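Local coordinates for Lmo2812 protein (Listeria monocytogenes EGD-e, PDB 5ZQA) that is a penicillin-binding protein that probably acts as a serine-type D-Ala-D-Ala carboxypeptidase, trimming peptide stems during cell-wall peptidoglycan synthesis, at residues 64-69 and 180-185; 115-120 and 207-212; 191-196 and 223-228; 218-223 and 241-246; 235-240 and 260-265. All coordinates share one frame; numbering follows the deposited sequence.

In the fold
Contact 1 lies deepest, about 6 Å from the chain centre, and packs helix 65-77 on helix 175-188. Contact 3 follows with its centre about 10 Å away and sets helix 192-196 on strand 222-230 of the five-stranded antiparallel sheet. Contact 2 joins helix 111-120 to strand 208-210 of a small two-stranded sheet, its centre about 10 Å from that of contact 3. Contacts 4 and 5 both use strand 236-243: contact 4 lies within the large sheet, at the open end of the hairpin with strand 222-230, and contact 5 sets helix 258-272 on it. Contact 1 closes in sequence before contacts 3, 4 and 5 open. Helix 65-77 and strand 222-230 bring the predicted Lys65 and Lys226 together.

Contact 1: 64-69 and 180-185; sequences SKLMTA and LLSSKL
Leu66 meets Leu185 and Leu181 in the apolar part of this contact. The CD2 branch of Leu66 touches CD2 of Leu185 at 3.7 Å, and the two side chains cross at about a right angle. CB of Leu66 lies 4.2 Å from Leu181 CD2. Leu185 holds CG anti to its backbone N, which carries its CD2 toward the facing helix. A second apolar pair lies beside this one. The methyl CE of Met67 rests on CD1 of Leu181 at 3.8 Å. The Met67 chain starts extended, then bends at chi2 (60°) and chi3 (82°), and these bends bring CE round to the leucine. Leu181 therefore has a branch for each neighbour, CD1 for Met67 and CD2 for Leu66.

The segments belong to helices 65-77 and 175-188. Their local axes run 10.2 Å apart at an angle of 29°, so leucines fill the space between the backbones. Helix 65-77 carries Lys65 of the SxxK motif of penicillin-binding proteins, whose NZ bonds Ser62 OG, the predicted acyl-ester nucleophile. Lys65 turns from helix 175-188, while Leu66, next in sequence, turns toward it.

The polar contribution is small. Ser182 OG approaches the other branch of Leu66, CD1, at 3.9 Å. This is packing, since the hydroxyl bonds to Leu178 O in its own helix. Leu225 and Lys226 of strand 222-230 also pack against Leu66. Leu225 touches Ser182 as well, and Met118 of helix 111-120 lies against Lys65 and Ala69.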
# COMPACT_ATOMS: atom_id res chain seq x y z
N SER A 64 2.67 1.82 3.92
CA SER A 64 4.05 1.35 4.02
C SER A 64 4.25 -0.03 3.43
O SER A 64 5.35 -0.36 2.95
CB SER A 64 4.51 1.31 5.48
OG SER A 64 4.47 2.58 6.08
N LYS A 65 3.20 -0.85 3.46
CA LYS A 65 3.30 -2.21 2.94
C LYS A 65 3.60 -2.26 1.44
O LYS A 65 4.06 -3.30 0.95
CB LYS A 65 2.02 -2.97 3.24
CG LYS A 65 1.80 -3.22 4.73
CD LYS A 65 0.45 -3.86 4.98
CE LYS A 65 0.32 -4.36 6.42
NZ LYS A 65 0.13 -3.23 7.35
N LEU A 66 3.38 -1.17 0.72
CA LEU A 66 3.75 -1.14 -0.69
C LEU A 66 5.27 -1.18 -0.85
O LEU A 66 5.77 -1.78 -1.81
CB LEU A 66 3.18 0.09 -1.40
CG LEU A 66 1.65 0.06 -1.51
CD1 LEU A 66 1.12 1.35 -2.11
CD2 LEU A 66 1.17 -1.13 -2.35
N MET A 67 6.00 -0.57 0.08
CA MET A 67 7.46 -0.62 -0.02
C MET A 67 7.94 -2.01 0.39
O MET A 67 8.87 -2.55 -0.23
CB MET A 67 8.13 0.44 0.86
CG MET A 67 9.66 0.31 0.88
SD MET A 67 10.44 0.47 -0.74
CE MET A 67 10.51 2.25 -0.90
N THR A 68 7.32 -2.59 1.41
CA THR A 68 7.66 -3.96 1.77
C THR A 68 7.37 -4.91 0.60
O THR A 68 8.20 -5.77 0.30
CB THR A 68 6.91 -4.39 3.04
OG1 THR A 68 7.21 -3.44 4.07
CG2 THR A 68 7.32 -5.80 3.51
N ALA A 69 6.23 -4.74 -0.07
CA ALA A 69 5.91 -5.54 -1.26
C ALA A 69 6.98 -5.39 -2.33
O ALA A 69 7.43 -6.39 -2.91
CB ALA A 69 4.53 -5.15 -1.82
N LEU A 180 5.11 8.31 -6.68
CA LEU A 180 6.36 7.78 -7.20
C LEU A 180 6.56 6.33 -6.77
O LEU A 180 6.92 5.49 -7.59
CB LEU A 180 7.54 8.64 -6.73
CG LEU A 180 8.91 8.22 -7.27
CD1 LEU A 180 8.89 8.00 -8.78
CD2 LEU A 180 9.93 9.26 -6.90
N LEU A 181 6.33 6.05 -5.49
CA LEU A 181 6.48 4.68 -5.01
C LEU A 181 5.53 3.73 -5.73
O LEU A 181 5.92 2.65 -6.17
CB LEU A 181 6.24 4.62 -3.51
CG LEU A 181 6.18 3.22 -2.90
CD1 LEU A 181 7.44 2.42 -3.18
CD2 LEU A 181 5.89 3.32 -1.41
N SER A 182 4.28 4.15 -5.85
CA SER A 182 3.26 3.30 -6.46
C SER A 182 3.55 3.08 -7.94
O SER A 182 3.40 1.98 -8.45
CB SER A 182 1.87 3.93 -6.27
OG SER A 182 1.57 4.04 -4.89
N SER A 183 3.96 4.14 -8.63
CA SER A 183 4.28 4.05 -10.06
C SER A 183 5.48 3.13 -10.28
O SER A 183 5.46 2.28 -11.18
CB SER A 183 4.53 5.45 -10.63
OG SER A 183 5.71 6.02 -10.12
N LYS A 184 6.52 3.27 -9.46
CA LYS A 184 7.70 2.43 -9.58
C LYS A 184 7.37 0.97 -9.28
O LYS A 184 7.87 0.06 -9.94
CB LYS A 184 8.81 2.92 -8.63
CG LYS A 184 10.14 2.23 -8.83
CD LYS A 184 10.85 2.71 -10.08
CE LYS A 184 11.24 4.18 -9.99
NZ LYS A 184 12.13 4.55 -11.12
N LEU A 185 6.53 0.75 -8.27
CA LEU A 185 6.12 -0.61 -7.93
C LEU A 185 5.38 -1.26 -9.10
O LEU A 185 5.68 -2.39 -9.49
CB LEU A 185 5.24 -0.60 -6.67
CG LEU A 185 4.56 -1.92 -6.29
CD1 LEU A 185 5.57 -3.00 -5.99
CD2 LEU A 185 3.63 -1.70 -5.09

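Contact 2: 115-120 and 207-212; sequences YSAMLT and AKLEST
Thr120 and Ser211 bring the two backbones together, with their CA atoms 4.6 Å apart. Thr120 ends helix 111-120, and Ser211 directly follows strand 208-210. The local helix and strand axes run at 23° to each other and are 8.6 Å apart at their closest. Thr212 N bonds to Thr120 O at 3.0 Å. The same oxygen also receives a CA-H...O contact from Ser211 CA.

A water adds a further link. It donates to Leu119 O at 2.8 Å and more weakly to Thr120 O, and it also bonds Thr212 OG1. Thr212 OG1 has a second partner in Thr227 OG1 of strand 222-230.

This places the end of helix 111-120 beside the predicted active site. Ser122 follows the helix closely, and Thr212 lies near both Ser122 and the predicted substrate-binding Lys226. Strand 208-210 pairs with strand 200-202 in a small antiparallel sheet that covers this end of the helix.

Among the side chains, CD1 of Leu209 comes down on Ala117 and lies 3.6 Å from Ala117 CB. It is equally close to the CA of that alanine, so the leucine branch meets the helix surface itself. Thr120 divides its two groups. Its CG2 lies anti to the backbone N and reaches the Ser211 backbone, 3.5 Å from Ser211 CA. Its OG1 turns back to the helix and donates to Ser116 O at 3.0 Å, tilted from the carbonyl plane. Ser116 O also accepts from Thr120 N.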
# COMPACT_ATOMS: atom_id res chain seq x y z
N TYR A 115 2.71 -12.49 1.72
CA TYR A 115 2.60 -11.40 0.76
C TYR A 115 1.13 -11.11 0.41
O TYR A 115 0.70 -9.95 0.43
CB TYR A 115 3.44 -11.76 -0.47
CG TYR A 115 3.23 -10.93 -1.72
CD1 TYR A 115 2.34 -11.35 -2.70
CD2 TYR A 115 3.97 -9.78 -1.94
CE1 TYR A 115 2.15 -10.62 -3.86
CE2 TYR A 115 3.80 -9.05 -3.10
CZ TYR A 115 2.88 -9.47 -4.05
OH TYR A 115 2.70 -8.76 -5.21
N SER A 116 0.35 -12.15 0.13
CA SER A 116 -1.07 -11.95 -0.15
C SER A 116 -1.79 -11.33 1.04
O SER A 116 -2.58 -10.41 0.86
CB SER A 116 -1.75 -13.27 -0.52
OG SER A 116 -1.17 -13.82 -1.69
N ALA A 117 -1.54 -11.83 2.25
CA ALA A 117 -2.21 -11.33 3.45
C ALA A 117 -1.86 -9.86 3.71
O ALA A 117 -2.72 -9.05 4.04
CB ALA A 117 -1.85 -12.19 4.66
N MET A 118 -0.58 -9.53 3.54
CA MET A 118 -0.15 -8.14 3.69
C MET A 118 -0.91 -7.21 2.75
O MET A 118 -1.42 -6.17 3.17
CB MET A 118 1.36 -8.07 3.46
CG MET A 118 1.92 -6.68 3.44
SD MET A 118 3.71 -6.71 3.25
CE MET A 118 3.86 -7.04 1.49
N LEU A 119 -1.00 -7.57 1.47
CA LEU A 119 -1.59 -6.66 0.49
C LEU A 119 -3.12 -6.65 0.51
O LEU A 119 -3.73 -5.60 0.28
CB LEU A 119 -1.10 -7.01 -0.92
CG LEU A 119 0.35 -6.65 -1.23
CD1 LEU A 119 0.65 -7.05 -2.67
CD2 LEU A 119 0.61 -5.17 -1.00
N THR A 120 -3.72 -7.80 0.80
CA THR A 120 -5.17 -7.98 0.68
C THR A 120 -5.92 -7.54 1.94
O THR A 120 -6.81 -6.67 1.88
CB THR A 120 -5.51 -9.46 0.36
OG1 THR A 120 -4.89 -9.82 -0.88
CG2 THR A 120 -7.00 -9.67 0.23
N ALA A 207 -7.03 -20.83 3.66
CA ALA A 207 -7.86 -19.75 4.17
C ALA A 207 -8.13 -18.70 3.10
O ALA A 207 -7.24 -18.38 2.31
CB ALA A 207 -7.19 -19.10 5.37
N LYS A 208 -9.35 -18.17 3.09
CA LYS A 208 -9.70 -17.12 2.15
C LYS A 208 -9.61 -15.76 2.83
O LYS A 208 -10.15 -15.57 3.92
CB LYS A 208 -11.10 -17.35 1.56
CG LYS A 208 -11.20 -18.67 0.78
CD LYS A 208 -12.44 -18.75 -0.13
CE LYS A 208 -13.13 -17.40 -0.30
NZ LYS A 208 -14.46 -17.50 -0.97
N LEU A 209 -8.91 -14.84 2.18
CA LEU A 209 -8.70 -13.51 2.72
C LEU A 209 -9.51 -12.48 1.93
O LEU A 209 -9.59 -12.57 0.71
CB LEU A 209 -7.21 -13.16 2.68
CG LEU A 209 -6.33 -14.18 3.40
CD1 LEU A 209 -4.93 -13.67 3.55
CD2 LEU A 209 -6.89 -14.57 4.76
N GLU A 210 -10.09 -11.52 2.63
CA GLU A 210 -10.95 -10.52 1.99
C GLU A 210 -10.23 -9.20 1.79
O GLU A 210 -9.62 -8.68 2.73
CB GLU A 210 -12.21 -10.29 2.82
CG GLU A 210 -13.20 -11.43 2.79
CD GLU A 210 -14.16 -11.35 1.62
OE1 GLU A 210 -13.81 -10.77 0.58
OE2 GLU A 210 -15.30 -11.87 1.76
N SER A 211 -10.31 -8.66 0.59
CA SER A 211 -9.69 -7.38 0.30
C SER A 211 -10.33 -6.23 1.06
O SER A 211 -11.55 -6.16 1.21
CB SER A 211 -9.75 -7.07 -1.19
OG SER A 211 -9.09 -5.84 -1.45
N THR A 212 -9.49 -5.31 1.52
CA THR A 212 -9.94 -4.06 2.10
C THR A 212 -10.32 -3.03 1.02
O THR A 212 -10.88 -1.97 1.34
CB THR A 212 -8.86 -3.44 3.00
OG1 THR A 212 -7.68 -3.21 2.22
CG2 THR A 212 -8.52 -4.36 4.18
O HOH W 1 -5.01 -4.17 2.27

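Contact 3: 191-196 and 223-228; sequences EVLETT and DGLKTG. With MG (magnesium ion), chain C.
Thr196 OG1 donates to Asp223 O at 2.8 Å, in the carbonyl plane and on a lone pair. The hydroxyl sits between the backbone N and the carbonyl carbon (chi1 62°), which aims it at the strand. Its methyl, CG2, meets Leu225 O at 3.6 Å. Leu193 packs with both branches on Asp223: CD1 lies 3.7 Å from Asp223 OD2, and CD2 also reaches Leu225 CD1 at 3.9 Å. The two leucines cross at about a right angle. Gly224 CA lies 3.6 Å from Thr196 OG1.

Two classic beta bulges, Asp223-Gly224 opposite Thr240 and Leu225-Lys226 opposite Ile238, shape this part of strand 222-230. The peptide bond before Leu225 is cis. Outside the pair, Arg247 forms a salt bridge with Asp223 OD1. At the other end, Glu191 OE2 binds a magnesium ion at 1.9 Å, together with a water and His189.

Further along the strand lies the KTG motif of penicillin-binding proteins. Lys226 NZ bonds Thr227 O and the predicted active-site Ser122 OG. The Thr196 bond gives Asp223 O a side-chain donor from the helix, so helix 192-196 is tied to the strand just ahead of the predicted substrate-binding lysine.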
# COMPACT_ATOMS: atom_id res chain seq x y z
N GLU A 191 2.96 -7.46 -12.04
CA GLU A 191 2.21 -8.57 -11.49
C GLU A 191 1.64 -8.27 -10.10
O GLU A 191 0.81 -9.01 -9.61
CB GLU A 191 3.07 -9.84 -11.44
CG GLU A 191 4.07 -9.91 -10.30
CD GLU A 191 5.37 -9.16 -10.54
OE1 GLU A 191 5.54 -8.48 -11.58
OE2 GLU A 191 6.26 -9.23 -9.66
N VAL A 192 2.05 -7.17 -9.48
CA VAL A 192 1.48 -6.83 -8.18
C VAL A 192 -0.03 -6.65 -8.31
O VAL A 192 -0.79 -6.98 -7.39
CB VAL A 192 2.15 -5.55 -7.58
CG1 VAL A 192 1.81 -4.29 -8.37
CG2 VAL A 192 1.76 -5.39 -6.10
N LEU A 193 -0.47 -6.18 -9.48
CA LEU A 193 -1.89 -5.93 -9.71
C LEU A 193 -2.67 -7.24 -9.83
O LEU A 193 -3.89 -7.24 -9.64
CB LEU A 193 -2.07 -5.07 -10.96
CG LEU A 193 -1.34 -3.72 -10.91
CD1 LEU A 193 -1.51 -3.01 -12.24
CD2 LEU A 193 -1.87 -2.87 -9.78
N GLU A 194 -1.99 -8.34 -10.13
CA GLU A 194 -2.65 -9.64 -10.14
C GLU A 194 -3.19 -9.97 -8.75
O GLU A 194 -4.23 -10.63 -8.63
CB GLU A 194 -1.69 -10.73 -10.63
CG GLU A 194 -1.33 -10.57 -12.11
CD GLU A 194 -0.25 -11.54 -12.60
OE1 GLU A 194 -0.03 -12.59 -11.95
OE2 GLU A 194 0.37 -11.25 -13.64
N THR A 195 -2.51 -9.51 -7.71
CA THR A 195 -2.96 -9.75 -6.34
C THR A 195 -3.92 -8.65 -5.88
O THR A 195 -4.98 -8.95 -5.33
CB THR A 195 -1.76 -9.86 -5.35
OG1 THR A 195 -0.94 -10.97 -5.72
CG2 THR A 195 -2.24 -10.06 -3.92
N THR A 196 -3.57 -7.39 -6.14
CA THR A 196 -4.37 -6.28 -5.61
C THR A 196 -5.71 -6.11 -6.31
O THR A 196 -6.58 -5.41 -5.81
CB THR A 196 -3.59 -4.94 -5.65
OG1 THR A 196 -3.27 -4.59 -7.01
CG2 THR A 196 -2.30 -5.03 -4.83
N ASP A 223 -7.69 -1.63 -10.47
CA ASP A 223 -7.04 -2.91 -10.15
C ASP A 223 -6.08 -2.82 -8.96
O ASP A 223 -5.30 -3.75 -8.73
CB ASP A 223 -6.32 -3.48 -11.39
CG ASP A 223 -5.44 -2.47 -12.11
OD1 ASP A 223 -5.15 -1.38 -11.56
OD2 ASP A 223 -5.03 -2.77 -13.26
N GLY A 224 -6.18 -1.75 -8.19
CA GLY A 224 -5.34 -1.60 -7.00
C GLY A 224 -5.71 -0.32 -6.27
O GLY A 224 -6.63 0.39 -6.71
N LEU A 225 -4.99 0.04 -5.21
CA LEU A 225 -3.74 -0.60 -4.84
C LEU A 225 -3.65 -0.97 -3.34
O LEU A 225 -3.27 -2.08 -3.00
CB LEU A 225 -2.57 0.32 -5.21
CG LEU A 225 -1.16 -0.24 -5.27
CD1 LEU A 225 -1.07 -1.40 -6.27
CD2 LEU A 225 -0.20 0.86 -5.68
N LYS A 226 -3.94 -0.03 -2.45
CA LYS A 226 -3.73 -0.30 -1.02
C LYS A 226 -4.44 0.69 -0.11
O LYS A 226 -4.36 1.90 -0.34
CB LYS A 226 -2.23 -0.29 -0.69
CG LYS A 226 -1.89 -0.74 0.74
CD LYS A 226 -1.99 -2.25 0.92
CE LYS A 226 -1.95 -2.65 2.38
NZ LYS A 226 -3.22 -2.31 3.10
N THR A 227 -5.06 0.18 0.95
CA THR A 227 -5.67 0.99 2.00
C THR A 227 -4.75 1.22 3.18
O THR A 227 -3.76 0.50 3.36
CB THR A 227 -6.94 0.32 2.56
OG1 THR A 227 -6.59 -0.98 3.07
CG2 THR A 227 -8.00 0.15 1.50
N GLY A 228 -5.09 2.20 4.01
CA GLY A 228 -4.46 2.36 5.32
C GLY A 228 -5.46 2.98 6.28
O GLY A 228 -6.36 3.69 5.85
MG MG C . 8.09 -8.83 -9.95
O HOH W 2 8.86 -10.27 -8.72

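Contact 4: 218-223 and 241-246; sequences SIQGLD and AERGGK
Arg243 reaches across to the Gln220 backbone with its guanidinium side-on. NE and NH2 both donate to Gln220 O, each at 3.0 Å. The oxygen lies in the guanidinium plane. Only NH2 comes in on a lone pair of that carbonyl, while NE stands above the carbonyl plane. The Arg243 chain is extended from CG to NE, which gives it the length to span the gap. CG2 of Ile219 sits at the guanidinium edge, 3.4 Å from NH2. The side chains of Gln220 and Arg243 cross obliquely, with amide and guanidinium planes 37° apart. A bend at chi2 (-83°) turns the Gln220 amide back toward the Arg243 chain. A water accepts from Gln220 NE2 and donates to Glu242 O.

The backbones meet next to this grip. Glu242 N bonds Gly221 O at 3.2 Å, and Ala241 CA makes a CA-H...O contact with the same oxygen. Ala241 CB packs on Leu222 CA at 3.7 Å. Met269 of helix 258-272 touches the side chains of Leu222 and Ala241.

Gly221 lies in a type II turn from Ile219 to Leu222. A type I' turn from Arg243 to Lys246 leads into the next strand. Leu222 and Ala241 form an antiparallel non-hydrogen-bonded pair, which marks the open end of the beta hairpin of strands 222-230 and 236-243.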
# COMPACT_ATOMS: atom_id res chain seq x y z
N SER A 218 -16.34 -1.87 -8.78
CA SER A 218 -17.22 -0.70 -8.75
C SER A 218 -16.75 0.42 -9.67
O SER A 218 -17.55 1.24 -10.13
CB SER A 218 -17.33 -0.16 -7.33
OG SER A 218 -18.01 -1.09 -6.51
N ILE A 219 -15.45 0.47 -9.92
CA ILE A 219 -14.87 1.44 -10.85
C ILE A 219 -14.23 0.66 -11.97
O ILE A 219 -13.32 -0.15 -11.73
CB ILE A 219 -13.83 2.35 -10.17
CG1 ILE A 219 -14.48 3.19 -9.07
CG2 ILE A 219 -13.16 3.24 -11.21
CD1 ILE A 219 -13.54 4.15 -8.39
N GLN A 220 -14.69 0.88 -13.19
CA GLN A 220 -14.15 0.13 -14.32
C GLN A 220 -12.66 0.40 -14.44
O GLN A 220 -12.21 1.54 -14.31
CB GLN A 220 -14.87 0.49 -15.62
CG GLN A 220 -14.52 -0.42 -16.78
CD GLN A 220 -13.24 -0.02 -17.47
OE1 GLN A 220 -12.92 1.17 -17.58
NE2 GLN A 220 -12.50 -1.01 -17.95
N GLY A 221 -11.89 -0.66 -14.64
CA GLY A 221 -10.46 -0.54 -14.84
C GLY A 221 -9.64 -0.48 -13.56
O GLY A 221 -8.42 -0.53 -13.61
N LEU A 222 -10.30 -0.36 -12.41
CA LEU A 222 -9.57 -0.24 -11.15
C LEU A 222 -9.00 -1.58 -10.72
O LEU A 222 -9.73 -2.57 -10.62
CB LEU A 222 -10.48 0.32 -10.04
CG LEU A 222 -9.72 0.59 -8.74
CD1 LEU A 222 -9.50 2.07 -8.54
CD2 LEU A 222 -10.40 -0.02 -7.53
N ASP A 223 -7.69 -1.63 -10.47
CA ASP A 223 -7.04 -2.91 -10.15
C ASP A 223 -6.08 -2.82 -8.96
O ASP A 223 -5.30 -3.75 -8.73
CB ASP A 223 -6.32 -3.48 -11.39
CG ASP A 223 -5.44 -2.47 -12.11
OD1 ASP A 223 -5.15 -1.38 -11.56
OD2 ASP A 223 -5.03 -2.77 -13.26
N ALA A 241 -6.00 2.67 -11.77
CA ALA A 241 -6.90 2.18 -12.81
C ALA A 241 -6.28 2.47 -14.16
O ALA A 241 -5.58 3.47 -14.31
CB ALA A 241 -8.26 2.87 -12.71
N GLU A 242 -6.55 1.61 -15.14
CA GLU A 242 -6.09 1.84 -16.51
C GLU A 242 -7.28 1.75 -17.46
O GLU A 242 -8.10 0.83 -17.36
CB GLU A 242 -5.02 0.82 -16.91
CG GLU A 242 -4.46 1.06 -18.31
CD GLU A 242 -3.44 0.01 -18.72
OE1 GLU A 242 -3.60 -1.17 -18.32
OE2 GLU A 242 -2.48 0.36 -19.44
N ARG A 243 -7.37 2.73 -18.36
CA ARG A 243 -8.38 2.75 -19.43
C ARG A 243 -7.75 3.27 -20.70
O ARG A 243 -7.09 4.31 -20.68
CB ARG A 243 -9.56 3.64 -19.07
CG ARG A 243 -10.31 3.22 -17.83
CD ARG A 243 -11.41 4.21 -17.51
NE ARG A 243 -12.05 3.87 -16.25
CZ ARG A 243 -12.84 4.67 -15.56
NH1 ARG A 243 -13.11 5.89 -16.01
NH2 ARG A 243 -13.36 4.26 -14.41
N GLY A 244 -7.97 2.58 -21.81
CA GLY A 244 -7.46 3.03 -23.09
C GLY A 244 -5.95 3.21 -23.13
O GLY A 244 -5.44 4.11 -23.79
N GLY A 245 -5.24 2.36 -22.40
CA GLY A 245 -3.79 2.43 -22.34
C GLY A 245 -3.22 3.50 -21.42
O GLY A 245 -2.00 3.62 -21.29
N LYS A 246 -4.09 4.26 -20.76
CA LYS A 246 -3.68 5.31 -19.85
C LYS A 246 -3.94 4.87 -18.42
O LYS A 246 -5.06 4.54 -18.08
CB LYS A 246 -4.43 6.62 -20.15
CG LYS A 246 -4.36 7.65 -19.02
CD LYS A 246 -5.19 8.88 -19.33
CE LYS A 246 -5.25 9.82 -18.14
NZ LYS A 246 -6.07 11.03 -18.44
O HOH W 3 -9.71 -0.81 -18.78

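Contact 5: 235-240 and 260-265; sequences YCFIGT and KRFKDT
Tyr235 and Arg261 mark the closest backbone approach, CA to CA 6.0 Å, where strand 236-240 and helix 260-265 run at 33° with local axes 8.2 Å apart. Arg261 lies along the start of the strand. Its NH1 donates to Cys236 O at 3.2 Å, tilted from the guanidinium plane. The edge of the Tyr235 ring, at CD2, stands over one guanidinium face, with the planes 85° apart. The aliphatic part is also used: Arg261 CD rests 3.9 Å from Phe237 CB.

This is helix 258-272 packing on a face of the five-stranded antiparallel sheet, as the C-terminal helix does in the penicillin-binding protein fold. Strand 236-243 also pairs with strand 222-230, which carries the predicted substrate-binding Lys226.

Phe237 is covered by Phe262 in a T-shaped stack. The edge of Phe262 points at the Phe237 face, with CE1 over the ring centre and centroids 5.2 Å apart. Phe237 has CG anti to the backbone N (chi1 -176°), which swings its ring toward the helix. Gly239 N lies over its opposite face. Thr265 OG1 sits at the ring edge, 3.5 Å from Phe237 CD2. That hydroxyl donates to Arg261 O and accepts from a water that also donates to Phe237 O.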
# COMPACT_ATOMS: atom_id res chain seq x y z
N TYR A 235 -8.48 7.64 7.29
CA TYR A 235 -8.72 6.59 6.29
C TYR A 235 -8.03 6.94 4.98
O TYR A 235 -8.28 8.00 4.40
CB TYR A 235 -10.23 6.38 6.09
CG TYR A 235 -10.88 5.73 7.30
CD1 TYR A 235 -11.36 6.50 8.35
CD2 TYR A 235 -10.97 4.35 7.39
CE1 TYR A 235 -11.95 5.91 9.46
CE2 TYR A 235 -11.55 3.74 8.49
CZ TYR A 235 -12.04 4.53 9.52
OH TYR A 235 -12.62 3.94 10.63
N CYS A 236 -7.17 6.04 4.53
CA CYS A 236 -6.28 6.31 3.40
C CYS A 236 -6.47 5.28 2.29
O CYS A 236 -6.81 4.14 2.55
CB CYS A 236 -4.82 6.29 3.85
SG CYS A 236 -4.42 7.49 5.17
N PHE A 237 -6.22 5.69 1.05
CA PHE A 237 -6.27 4.74 -0.05
C PHE A 237 -5.45 5.23 -1.23
O PHE A 237 -5.59 6.37 -1.66
CB PHE A 237 -7.72 4.49 -0.51
CG PHE A 237 -7.85 3.45 -1.60
CD1 PHE A 237 -7.45 2.15 -1.38
CD2 PHE A 237 -8.38 3.78 -2.84
CE1 PHE A 237 -7.57 1.18 -2.37
CE2 PHE A 237 -8.50 2.81 -3.84
CZ PHE A 237 -8.09 1.52 -3.61
N ILE A 238 -4.60 4.34 -1.75
CA ILE A 238 -3.95 4.56 -3.04
C ILE A 238 -4.69 3.70 -4.05
O ILE A 238 -4.76 2.48 -3.91
CB ILE A 238 -2.45 4.19 -3.01
CG1 ILE A 238 -1.71 5.14 -2.07
CG2 ILE A 238 -1.84 4.31 -4.42
CD1 ILE A 238 -0.24 4.80 -1.84
N GLY A 239 -5.29 4.36 -5.04
CA GLY A 239 -6.00 3.67 -6.10
C GLY A 239 -5.23 3.70 -7.40
O GLY A 239 -4.43 4.59 -7.63
N THR A 240 -5.47 2.72 -8.27
CA THR A 240 -4.94 2.79 -9.62
C THR A 240 -5.91 2.11 -10.57
O THR A 240 -6.59 1.14 -10.21
CB THR A 240 -3.52 2.18 -9.72
OG1 THR A 240 -2.99 2.44 -11.03
CG2 THR A 240 -3.51 0.68 -9.44
N LYS A 260 -15.80 7.35 3.03
CA LYS A 260 -15.39 8.61 2.43
C LYS A 260 -14.09 8.50 1.62
O LYS A 260 -13.93 9.19 0.62
CB LYS A 260 -15.22 9.68 3.51
CG LYS A 260 -16.53 10.28 4.01
CD LYS A 260 -16.32 11.03 5.31
CE LYS A 260 -17.58 11.79 5.74
NZ LYS A 260 -17.83 12.92 4.81
N ARG A 261 -13.16 7.65 2.06
CA ARG A 261 -11.93 7.54 1.28
C ARG A 261 -12.25 7.00 -0.11
O ARG A 261 -11.58 7.35 -1.08
CB ARG A 261 -10.89 6.64 1.97
CG ARG A 261 -11.13 5.17 1.83
CD ARG A 261 -10.08 4.37 2.57
NE ARG A 261 -10.67 3.18 3.15
CZ ARG A 261 -10.08 2.42 4.07
NH1 ARG A 261 -8.89 2.75 4.54
NH2 ARG A 261 -10.71 1.35 4.54
N PHE A 262 -13.29 6.17 -0.22
CA PHE A 262 -13.62 5.61 -1.52
C PHE A 262 -14.48 6.57 -2.35
O PHE A 262 -14.38 6.62 -3.57
CB PHE A 262 -14.28 4.23 -1.36
CG PHE A 262 -13.37 3.19 -0.75
CD1 PHE A 262 -12.15 2.89 -1.34
CD2 PHE A 262 -13.73 2.51 0.41
CE1 PHE A 262 -11.31 1.93 -0.79
CE2 PHE A 262 -12.89 1.56 0.96
CZ PHE A 262 -11.67 1.27 0.35
N LYS A 263 -15.33 7.36 -1.67
CA LYS A 263 -16.08 8.41 -2.36
C LYS A 263 -15.13 9.45 -2.94
O LYS A 263 -15.35 9.94 -4.05
CB LYS A 263 -17.06 9.09 -1.41
CG LYS A 263 -18.14 8.18 -0.88
CD LYS A 263 -19.20 7.92 -1.92
CE LYS A 263 -20.42 7.27 -1.26
NZ LYS A 263 -21.53 7.10 -2.24
N ASP A 264 -14.09 9.79 -2.18
CA ASP A 264 -13.06 10.70 -2.68
C ASP A 264 -12.36 10.11 -3.90
O ASP A 264 -12.07 10.81 -4.87
CB ASP A 264 -12.00 11.02 -1.62
CG ASP A 264 -12.52 11.86 -0.46
OD1 ASP A 264 -13.61 12.46 -0.56
OD2 ASP A 264 -11.80 11.91 0.56
N THR A 265 -12.04 8.82 -3.82
CA THR A 265 -11.35 8.14 -4.92
C THR A 265 -12.21 8.13 -6.18
O THR A 265 -11.68 8.30 -7.28
CB THR A 265 -10.96 6.71 -4.52
OG1 THR A 265 -10.04 6.79 -3.43
CG2 THR A 265 -10.29 5.97 -5.67
O HOH W 4 -7.29 7.17 -3.91